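Local structure of exopolygalacturonate lyase (Vibrio vulnificus, 5A29) at residues 244-249 against 344-349; 210-215 against 259-264; 41-46 against 503-508; 55-60 against 515-520. The protein probably cleaves polygalacturonate, the backbone of pectin, by beta-elimination as a manganese-binding polysaccharide lyase of family 2. One frame throughout, in Å; residues are numbered along the deposited sequence.

Contact 1: 244-249 against 344-349; sequences AYQLDW and LHLAEQ. With EDO (1,2-ethanediol), chain M.
Tyr-245 meets Leu-346 where the two side chains cross at about a right angle. Its CD2 lies 3.8 Å from CD1 of Leu-346, and the other methyl, CD2, reaches back to the tyrosine CB. The O of Tyr-245 also accepts a hydrogen bond from a water, which donates a second one to OE1 of Gln-349.

Gln-246 is next. Its chain is bent at chi2 (-45°), which turns the amide across to the amide of Gln-349. The two amides are nearly coplanar. NE2 of Gln-246 donates to OE1 of Gln-349 at 3.0 Å, almost straight and in the carbonyl plane on a lone pair. The return bond, from NE2 of Gln-349 to OE1 of Gln-246, is weak at 3.4 Å. A second water links OE1 of Gln-246, weakly, to NE2 of His-345.

These residues join helices 234-250 and 331-349, two helices of the alpha-helical barrel of family 2 lyases. The segments run nearly parallel, 19° apart, with 11.6 Å between axes, so side chains and water fill the gap.

Trp-249 closes the contact at the more exposed end. Its ring stacks on the extended chain of Gln-349, ring and amide planes 17° apart. CG of Gln-349 makes a CH-pi contact 3.7 Å from the centroid of the six-membered ring, and NE2 of Gln-349 lies over the same ring system, 3.3 Å from CD1 of Trp-249.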
# COMPACT_ATOMS: atom_id res chain seq x y z
N ALA A 244 9.90 -4.39 10.85
CA ALA A 244 10.90 -4.35 11.96
C ALA A 244 10.20 -3.80 13.19
O ALA A 244 10.32 -4.35 14.28
CB ALA A 244 12.04 -3.43 11.59
N TYR A 245 9.35 -2.79 12.99
CA TYR A 245 8.67 -2.24 14.15
C TYR A 245 7.58 -3.16 14.71
O TYR A 245 7.30 -3.16 15.91
CB TYR A 245 8.10 -0.90 13.81
CG TYR A 245 9.02 0.27 14.05
CD1 TYR A 245 9.28 0.71 15.35
CD2 TYR A 245 9.61 0.95 12.96
CE1 TYR A 245 10.08 1.83 15.60
CE2 TYR A 245 10.42 2.09 13.20
CZ TYR A 245 10.63 2.53 14.52
OH TYR A 245 11.38 3.67 14.78
N GLN A 246 6.96 -3.95 13.83
CA GLN A 246 5.95 -4.94 14.32
C GLN A 246 6.67 -6.12 15.04
O GLN A 246 6.18 -6.65 16.04
CB GLN A 246 5.10 -5.51 13.16
CG GLN A 246 4.18 -4.47 12.56
CD GLN A 246 3.46 -3.67 13.63
OE1 GLN A 246 2.60 -4.21 14.32
NE2 GLN A 246 3.86 -2.41 13.84
N LEU A 247 7.84 -6.47 14.60
CA LEU A 247 8.61 -7.47 15.38
C LEU A 247 8.87 -6.96 16.81
O LEU A 247 8.61 -7.68 17.82
CB LEU A 247 9.88 -7.92 14.63
CG LEU A 247 10.88 -8.81 15.42
CD1 LEU A 247 10.29 -10.17 15.76
CD2 LEU A 247 12.18 -9.03 14.61
N ASP A 248 9.34 -5.72 16.92
CA ASP A 248 9.60 -5.15 18.24
C ASP A 248 8.32 -5.12 19.05
O ASP A 248 8.35 -5.29 20.26
CB ASP A 248 10.08 -3.68 18.13
CG ASP A 248 10.24 -3.01 19.51
OD1 ASP A 248 11.24 -3.29 20.17
OD2 ASP A 248 9.42 -2.17 19.93
N TRP A 249 7.22 -4.72 18.42
CA TRP A 249 5.98 -4.59 19.13
C TRP A 249 5.42 -5.95 19.61
O TRP A 249 4.84 -5.99 20.71
CB TRP A 249 4.90 -3.93 18.21
CG TRP A 249 3.56 -3.72 18.88
CD1 TRP A 249 2.38 -4.41 18.63
CD2 TRP A 249 3.25 -2.77 19.87
NE1 TRP A 249 1.38 -3.90 19.40
CE2 TRP A 249 1.88 -2.92 20.19
CE3 TRP A 249 3.98 -1.77 20.52
CZ2 TRP A 249 1.24 -2.10 21.12
CZ3 TRP A 249 3.34 -0.98 21.44
CH2 TRP A 249 1.99 -1.16 21.75
N LEU A 344 2.05 7.11 10.65
CA LEU A 344 1.02 7.50 11.62
C LEU A 344 0.54 6.34 12.47
O LEU A 344 0.21 6.53 13.65
CB LEU A 344 -0.21 8.17 10.93
CG LEU A 344 0.20 9.59 10.34
CD1 LEU A 344 -0.85 10.07 9.31
CD2 LEU A 344 0.39 10.66 11.42
N HIS A 345 0.38 5.17 11.86
CA HIS A 345 -0.03 3.99 12.62
C HIS A 345 1.03 3.63 13.70
O HIS A 345 0.71 3.33 14.85
CB HIS A 345 -0.23 2.81 11.62
CG HIS A 345 -0.40 1.50 12.30
ND1 HIS A 345 -1.44 1.25 13.15
CD2 HIS A 345 0.38 0.38 12.30
CE1 HIS A 345 -1.34 0.00 13.60
NE2 HIS A 345 -0.26 -0.55 13.08
N LEU A 346 2.30 3.69 13.33
CA LEU A 346 3.40 3.41 14.27
C LEU A 346 3.51 4.49 15.34
O LEU A 346 3.74 4.19 16.54
CB LEU A 346 4.73 3.34 13.49
CG LEU A 346 4.90 2.19 12.53
CD1 LEU A 346 6.24 2.29 11.80
CD2 LEU A 346 4.72 0.79 13.15
N ALA A 347 3.28 5.75 14.98
CA ALA A 347 3.33 6.80 15.98
C ALA A 347 2.29 6.53 17.08
O ALA A 347 2.56 6.79 18.28
CB ALA A 347 3.07 8.17 15.40
N GLU A 348 1.07 6.19 16.65
CA GLU A 348 -0.04 5.95 17.53
C GLU A 348 0.17 4.66 18.34
O GLU A 348 -0.06 4.66 19.53
CB GLU A 348 -1.36 5.80 16.77
CG GLU A 348 -2.52 5.85 17.74
CD GLU A 348 -3.89 5.82 17.09
OE1 GLU A 348 -3.99 5.61 15.85
OE2 GLU A 348 -4.89 6.01 17.84
N GLN A 349 0.62 3.59 17.68
CA GLN A 349 0.80 2.32 18.34
C GLN A 349 1.85 2.46 19.48
O GLN A 349 1.66 1.96 20.59
CB GLN A 349 1.26 1.32 17.33
CG GLN A 349 1.43 -0.09 17.87
CD GLN A 349 1.95 -1.04 16.82
OE1 GLN A 349 3.01 -0.81 16.22
NE2 GLN A 349 1.20 -2.09 16.55
C1 EDO M . -4.51 4.66 12.65
O1 EDO M . -4.48 3.24 12.91
C2 EDO M . -3.04 5.16 12.70
O2 EDO M . -2.82 6.54 13.14
O HOH W 1 5.72 -0.88 16.70
O HOH W 2 -0.03 -3.35 12.80

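Contact 2: 210-215 against 259-264; sequences RPIPAS and SAAWGQ
The indole NE1 of Trp-262 donates to the backbone O of Arg-210 at 2.8 Å. The bond is bent, with an N-H...O angle of 144°. The oxygen sits 19° out of the indole plane, and the nitrogen is tilted from the carbonyl plane. The bond gives a partner to the polar atom of a buried side chain and fixes how the ring is turned against the loop.

Ile-212 covers one face of the same ring. Its CD1 is 3.5 Å from the centroid of the five-membered ring and almost on the ring normal, a CH-pi contact. CG1 stands beside the backbone N (chi1 -61°), and the next bond carries CD1 over the indole. CD1 and CG1 also touch CB of Ala-261, one residue earlier on the helix.

This joins the irregular chain between helix 170-184 and strand 227-228 to the first turns of helix 259-272. The loop lies over the outer side of that helix, at the surface of the helical barrel and away from the metal site. Trp-262 is the main helix residue in the contact.

Pro-213 meets the six-membered ring of Trp-262. Its CD is 3.4 Å from CH2, and the two side chains cross at about a right angle. The O of Pro-211 lies 3.5 Å from CZ2 of Trp-262, and CB of Arg-210 packs on the same carbon.

Trp-188 packs edge-to-face with Trp-262 and makes a cation-pi contact with Arg-210. Further along the loop, the O of Ala-214 accepts a hydrogen bond from OH of Tyr-265.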
# COMPACT_ATOMS: atom_id res chain seq x y z
N ARG A 210 23.24 -6.73 14.20
CA ARG A 210 24.19 -5.74 13.59
C ARG A 210 24.06 -4.34 14.15
O ARG A 210 22.95 -3.82 14.39
CB ARG A 210 24.13 -5.70 12.06
CG ARG A 210 23.99 -7.06 11.43
CD ARG A 210 23.56 -6.95 9.97
NE ARG A 210 23.70 -8.25 9.25
CZ ARG A 210 24.80 -8.55 8.55
NH1 ARG A 210 25.82 -7.70 8.53
NH2 ARG A 210 24.91 -9.71 7.91
N PRO A 211 25.21 -3.69 14.41
CA PRO A 211 25.17 -2.37 14.99
C PRO A 211 24.70 -1.34 13.92
O PRO A 211 25.02 -1.48 12.74
CB PRO A 211 26.67 -2.09 15.36
CG PRO A 211 27.44 -3.00 14.42
CD PRO A 211 26.60 -4.24 14.36
N ILE A 212 24.07 -0.27 14.38
CA ILE A 212 23.50 0.77 13.50
C ILE A 212 24.68 1.57 12.97
O ILE A 212 25.45 2.09 13.78
CB ILE A 212 22.57 1.68 14.35
CG1 ILE A 212 21.41 0.87 14.97
CG2 ILE A 212 22.10 2.94 13.59
CD1 ILE A 212 20.60 0.10 13.94
N PRO A 213 24.79 1.73 11.65
CA PRO A 213 25.92 2.50 11.05
C PRO A 213 25.71 4.02 11.05
O PRO A 213 24.66 4.51 11.44
CB PRO A 213 25.94 1.98 9.61
CG PRO A 213 24.45 1.74 9.32
CD PRO A 213 23.86 1.21 10.61
N ALA A 214 26.69 4.80 10.59
CA ALA A 214 26.49 6.25 10.40
C ALA A 214 25.52 6.45 9.19
O ALA A 214 25.33 5.54 8.38
CB ALA A 214 27.83 6.93 10.09
N SER A 215 24.89 7.62 9.10
CA SER A 215 24.16 8.03 7.91
C SER A 215 25.17 8.38 6.79
O SER A 215 26.22 8.97 7.08
CB SER A 215 23.35 9.26 8.25
OG SER A 215 22.62 9.63 7.09
N SER A 259 15.56 -4.72 16.47
CA SER A 259 14.61 -4.52 15.32
C SER A 259 14.07 -3.10 15.30
O SER A 259 14.07 -2.45 14.25
CB SER A 259 13.50 -5.65 15.28
OG SER A 259 12.64 -5.45 16.38
N ALA A 260 13.67 -2.54 16.44
CA ALA A 260 13.17 -1.19 16.48
C ALA A 260 14.29 -0.20 16.13
O ALA A 260 14.04 0.82 15.44
CB ALA A 260 12.57 -0.83 17.84
N ALA A 261 15.50 -0.43 16.64
CA ALA A 261 16.63 0.43 16.23
C ALA A 261 16.86 0.44 14.67
O ALA A 261 17.18 1.50 14.10
CB ALA A 261 17.96 0.06 17.03
N TRP A 262 16.77 -0.70 14.00
CA TRP A 262 17.03 -0.79 12.54
C TRP A 262 15.84 -0.16 11.78
O TRP A 262 16.04 0.57 10.82
CB TRP A 262 17.14 -2.23 12.12
CG TRP A 262 18.61 -2.62 12.18
CD1 TRP A 262 19.23 -3.38 13.16
CD2 TRP A 262 19.62 -2.16 11.29
NE1 TRP A 262 20.59 -3.45 12.88
CE2 TRP A 262 20.86 -2.72 11.75
CE3 TRP A 262 19.62 -1.33 10.16
CZ2 TRP A 262 22.10 -2.47 11.11
CZ3 TRP A 262 20.84 -1.07 9.50
CH2 TRP A 262 22.08 -1.66 10.00
N GLY A 263 14.63 -0.40 12.28
CA GLY A 263 13.44 0.34 11.71
C GLY A 263 13.59 1.84 11.85
O GLY A 263 13.33 2.62 10.87
N GLN A 264 14.03 2.31 13.04
CA GLN A 264 14.24 3.70 13.24
C GLN A 264 15.36 4.26 12.30
O GLN A 264 15.21 5.35 11.74
CB GLN A 264 14.62 4.00 14.71
CG GLN A 264 14.88 5.46 14.98
CD GLN A 264 15.38 5.68 16.41
OE1 GLN A 264 16.36 5.09 16.84
NE2 GLN A 264 14.71 6.55 17.13

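Contact 3: 41-46 against 503-508; sequences DNVLQE and RGYFLA
Asn-42 and Tyr-505 lead a contact between the C-terminal end of helix 27-46 and a beta hairpin, whose short strands are 501-502 and 505-506. ND2 of Asn-42 donates to the backbone O of Gly-504 at 2.9 Å. The N-H...O angle is 164°, and the oxygen lies in the plane of the asparagine amide. The nitrogen comes in from the flank of the carbonyl, with a C=O...N angle of 107°.

Tyr-505 points the phenol end of its ring at the helix. CE1 of Tyr-505 touches CG2 of Val-43 at 3.8 Å. CB of Asn-42 packs against the phenol end, 3.7 Å from CZ of Tyr-505. The carboxylate of Glu-46 lies at the ring edge, nearly coplanar with the ring. Its modelled approach to the phenol OH is too short to be trusted, so the details there are doubtful.

The backbone and torsions put these groups in place. Tyr-505 has CG beside its backbone N (chi1 -71°), which turns the ring toward Asn-42 and Val-43. Gly-504 has a positive phi, and ND2 of Asn-42 comes close to its bare CA, 3.3 Å away.

Farther out, Arg-66, which belongs to neither segment, ties both sides together. Its NE forms a salt bridge with OE2 of Glu-46, and its NH1 donates a hydrogen bond to the O of Arg-503. The charge of Glu-46 is thus probably balanced by that arginine. Within the helix, the N of Glu-46 donates a hydrogen bond to the O of Asn-42 at 2.7 Å.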
# COMPACT_ATOMS: atom_id res chain seq x y z
N ASP A 41 -19.42 -15.52 2.67
CA ASP A 41 -19.91 -16.87 2.36
C ASP A 41 -19.54 -17.30 0.95
O ASP A 41 -19.13 -18.41 0.77
CB ASP A 41 -21.44 -16.94 2.52
CG ASP A 41 -21.87 -16.85 3.98
OD1 ASP A 41 -21.02 -17.12 4.87
OD2 ASP A 41 -23.03 -16.48 4.26
N ASN A 42 -19.66 -16.39 -0.02
CA ASN A 42 -19.29 -16.63 -1.40
C ASN A 42 -17.81 -16.95 -1.52
O ASN A 42 -17.43 -17.93 -2.15
CB ASN A 42 -19.65 -15.42 -2.27
CG ASN A 42 -21.16 -15.32 -2.53
OD1 ASN A 42 -21.88 -16.34 -2.38
ND2 ASN A 42 -21.64 -14.17 -2.93
N VAL A 43 -16.97 -16.12 -0.90
CA VAL A 43 -15.53 -16.35 -0.98
C VAL A 43 -15.17 -17.70 -0.41
O VAL A 43 -14.36 -18.41 -1.02
CB VAL A 43 -14.75 -15.27 -0.23
CG1 VAL A 43 -13.27 -15.65 -0.18
CG2 VAL A 43 -14.96 -13.95 -0.93
N LEU A 44 -15.70 -18.02 0.76
CA LEU A 44 -15.27 -19.27 1.44
C LEU A 44 -15.77 -20.54 0.71
O LEU A 44 -15.17 -21.63 0.85
CB LEU A 44 -15.74 -19.30 2.90
CG LEU A 44 -15.13 -18.22 3.85
CD1 LEU A 44 -15.84 -18.18 5.20
CD2 LEU A 44 -13.61 -18.32 4.00
N GLN A 45 -16.83 -20.38 -0.06
CA GLN A 45 -17.40 -21.47 -0.93
C GLN A 45 -16.77 -21.48 -2.29
O GLN A 45 -16.09 -22.46 -2.64
CB GLN A 45 -18.94 -21.33 -1.08
CG GLN A 45 -19.52 -22.34 -2.09
CD GLN A 45 -19.39 -23.74 -1.55
OE1 GLN A 45 -19.87 -24.02 -0.46
NE2 GLN A 45 -18.71 -24.63 -2.28
N GLU A 46 -17.01 -20.44 -3.08
CA GLU A 46 -16.55 -20.39 -4.44
C GLU A 46 -15.04 -20.25 -4.55
O GLU A 46 -14.47 -20.58 -5.61
CB GLU A 46 -17.26 -19.29 -5.19
CG GLU A 46 -18.78 -19.42 -5.03
CD GLU A 46 -19.50 -18.26 -5.66
OE1 GLU A 46 -19.08 -17.08 -5.48
OE2 GLU A 46 -20.53 -18.54 -6.32
N ARG A 503 -23.19 -9.13 -8.17
CA ARG A 503 -23.07 -10.58 -8.41
C ARG A 503 -22.37 -11.26 -7.23
O ARG A 503 -21.67 -12.29 -7.37
CB ARG A 503 -22.33 -10.85 -9.74
CG ARG A 503 -23.14 -10.42 -10.97
CD ARG A 503 -22.36 -10.78 -12.27
NE ARG A 503 -21.15 -9.95 -12.44
CZ ARG A 503 -21.13 -8.70 -12.92
NH1 ARG A 503 -22.25 -8.07 -13.22
NH2 ARG A 503 -19.97 -8.07 -13.09
N GLY A 504 -22.66 -10.75 -6.03
CA GLY A 504 -22.21 -11.49 -4.82
C GLY A 504 -20.78 -11.10 -4.34
O GLY A 504 -20.32 -11.60 -3.31
N TYR A 505 -20.14 -10.18 -5.07
CA TYR A 505 -18.76 -9.72 -4.75
C TYR A 505 -18.67 -8.23 -4.82
O TYR A 505 -19.60 -7.55 -5.23
CB TYR A 505 -17.77 -10.32 -5.79
CG TYR A 505 -17.60 -11.80 -5.58
CD1 TYR A 505 -16.68 -12.28 -4.64
CD2 TYR A 505 -18.46 -12.74 -6.23
CE1 TYR A 505 -16.58 -13.63 -4.38
CE2 TYR A 505 -18.38 -14.09 -5.94
CZ TYR A 505 -17.41 -14.52 -5.06
OH TYR A 505 -17.30 -15.84 -4.73
N PHE A 506 -17.50 -7.68 -4.42
CA PHE A 506 -17.29 -6.25 -4.53
C PHE A 506 -16.40 -5.94 -5.74
O PHE A 506 -15.30 -6.50 -5.85
CB PHE A 506 -16.63 -5.74 -3.23
CG PHE A 506 -17.61 -5.70 -2.07
CD1 PHE A 506 -18.54 -4.66 -1.99
CD2 PHE A 506 -17.64 -6.73 -1.16
CE1 PHE A 506 -19.45 -4.58 -0.93
CE2 PHE A 506 -18.60 -6.71 -0.14
CZ PHE A 506 -19.50 -5.65 -0.02
N LEU A 507 -16.89 -5.09 -6.64
CA LEU A 507 -16.23 -4.80 -7.91
C LEU A 507 -16.18 -3.32 -8.08
O LEU A 507 -17.15 -2.63 -7.72
CB LEU A 507 -17.05 -5.36 -9.09
CG LEU A 507 -17.11 -6.90 -9.17
CD1 LEU A 507 -18.03 -7.21 -10.37
CD2 LEU A 507 -15.72 -7.47 -9.46
N ALA A 508 -15.05 -2.83 -8.63
CA ALA A 508 -14.85 -1.39 -8.84
C ALA A 508 -15.72 -0.90 -10.04
O ALA A 508 -16.03 0.28 -10.13
CB ALA A 508 -13.34 -1.07 -9.08

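Contact 4: 55-60 against 515-520; sequences PLLADG and ASIDAI
Ile-517 lays its CD1 against CD1 of Leu-57 at 3.9 Å, and the same methyl lies 3.2 Å from the backbone O of Ala-58. Its CG1 takes the crowded position between the backbone N and the carbonyl carbon (chi1 72°). That points CD1 toward Leu-57 and the O of Ala-58. Val-43 of helix 27-46 touches both Leu-57 and Ile-517 and adds to this apolar cluster.

Beside the cluster the backbones meet. The N of Ile-517 donates to the O of Asp-59 at 3.0 Å, with an N-H...O angle of 171°. Gly-60 and Ser-516 form an antiparallel, non-hydrogen-bonded pair, with their CA atoms 4.3 Å apart. This begins the two-stranded sheet of 60-62 and 514-516. Gly-60 has no side chain, and its CA comes within 3.0 Å of the O of Ala-515.

The chain then leaves the strand in a type I turn from Ser-516 to Ala-519. OG of Ser-516 accepts from the N of Asp-518 at 2.9 Å, an ST turn. That hydroxyl also donates to a water, which in turn donates to the O of Asp-59 at 2.7 Å.

Asp-59 starts its side chain away from the other segment, and its OD1 accepts from the N of Asn-83. The carbonyl of Asp-59 is gripped twice, by an amide and by a water. This satisfies a polar atom of a buried residue and ties strand pairing to the turn that follows.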
# COMPACT_ATOMS: atom_id res chain seq x y z
N PRO A 55 -7.81 -25.70 3.16
CA PRO A 55 -8.22 -24.36 3.59
C PRO A 55 -7.77 -23.20 2.68
O PRO A 55 -8.26 -22.09 2.88
CB PRO A 55 -7.60 -24.24 4.96
CG PRO A 55 -7.47 -25.65 5.44
CD PRO A 55 -7.08 -26.42 4.22
N LEU A 56 -6.88 -23.43 1.70
CA LEU A 56 -6.42 -22.31 0.89
C LEU A 56 -7.56 -21.62 0.14
O LEU A 56 -8.55 -22.27 -0.25
CB LEU A 56 -5.32 -22.72 -0.09
CG LEU A 56 -3.98 -23.27 0.41
CD1 LEU A 56 -3.19 -23.49 -0.89
CD2 LEU A 56 -3.31 -22.27 1.35
N LEU A 57 -7.39 -20.34 -0.17
CA LEU A 57 -8.38 -19.57 -0.90
C LEU A 57 -7.83 -19.13 -2.23
O LEU A 57 -6.64 -18.82 -2.35
CB LEU A 57 -8.76 -18.31 -0.10
CG LEU A 57 -9.73 -18.47 1.06
CD1 LEU A 57 -9.86 -17.14 1.75
CD2 LEU A 57 -11.12 -18.85 0.55
N ALA A 58 -8.73 -19.02 -3.21
CA ALA A 58 -8.44 -18.38 -4.46
C ALA A 58 -8.17 -16.88 -4.21
O ALA A 58 -8.80 -16.27 -3.36
CB ALA A 58 -9.65 -18.55 -5.39
N ASP A 59 -7.29 -16.28 -4.98
CA ASP A 59 -7.19 -14.80 -4.98
C ASP A 59 -8.39 -14.09 -5.56
O ASP A 59 -8.64 -12.92 -5.26
CB ASP A 59 -6.07 -14.38 -5.92
CG ASP A 59 -4.73 -14.44 -5.28
OD1 ASP A 59 -4.60 -15.21 -4.31
OD2 ASP A 59 -3.81 -13.68 -5.75
N GLY A 60 -9.09 -14.72 -6.51
CA GLY A 60 -10.11 -14.00 -7.26
C GLY A 60 -11.14 -15.03 -7.78
O GLY A 60 -10.83 -16.22 -7.88
N ALA A 515 -13.59 -10.88 -9.64
CA ALA A 515 -13.56 -10.12 -8.39
C ALA A 515 -12.30 -10.54 -7.62
O ALA A 515 -11.97 -11.71 -7.59
CB ALA A 515 -14.80 -10.45 -7.53
N SER A 516 -11.62 -9.59 -6.98
CA SER A 516 -10.49 -9.93 -6.07
C SER A 516 -10.99 -10.06 -4.66
O SER A 516 -11.74 -9.23 -4.16
CB SER A 516 -9.39 -8.79 -6.11
OG SER A 516 -8.53 -9.00 -5.00
N ILE A 517 -10.55 -11.08 -3.94
CA ILE A 517 -10.94 -11.17 -2.55
C ILE A 517 -10.12 -10.24 -1.62
O ILE A 517 -10.32 -10.24 -0.41
CB ILE A 517 -10.85 -12.61 -1.97
CG1 ILE A 517 -9.39 -13.10 -1.78
CG2 ILE A 517 -11.57 -13.59 -2.88
CD1 ILE A 517 -9.37 -14.32 -0.88
N ASP A 518 -9.26 -9.43 -2.20
CA ASP A 518 -8.62 -8.38 -1.37
C ASP A 518 -9.36 -7.06 -1.38
O ASP A 518 -8.87 -6.07 -0.90
CB ASP A 518 -7.18 -8.15 -1.84
CG ASP A 518 -6.16 -8.13 -0.65
OD1 ASP A 518 -6.46 -8.78 0.39
OD2 ASP A 518 -5.04 -7.52 -0.82
N ALA A 519 -10.60 -7.04 -1.90
CA ALA A 519 -11.43 -5.81 -1.88
C ALA A 519 -11.46 -5.18 -0.45
O ALA A 519 -11.58 -5.87 0.59
CB ALA A 519 -12.86 -6.21 -2.30
N ILE A 520 -11.43 -3.87 -0.40
CA ILE A 520 -11.43 -3.24 0.94
C ILE A 520 -12.81 -2.72 1.36
O ILE A 520 -13.01 -2.31 2.49
CB ILE A 520 -10.43 -2.10 1.00
CG1 ILE A 520 -10.81 -1.07 -0.06
CG2 ILE A 520 -9.00 -2.63 0.83
CD1 ILE A 520 -10.16 0.24 0.17
O HOH W 3 -6.85 -11.10 -4.34

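The four contacts form two pairs. Contacts 1 and 2 have centres about 15 Å apart and touch, since helix 259-272 packs on helix 234-250 through Tyr-245 and Ser-259. Contacts 3 and 4 have centres about 8 Å apart; strands 505-506 and 514-516 follow each other in the chain, and Tyr-505 packs on Ala-515. Contacts 2 and 3 lie on opposite sides of the chain's centre, their own centres about 44 Å apart. In sequence, 41-46 and 55-60 come first and 503-508 and 515-520 near the end, with both other contacts nested between. Contacts 3 and 4 thus bring the N-terminal and C-terminal regions together, while contacts 1 and 2 join neighbouring elements within the helical fold.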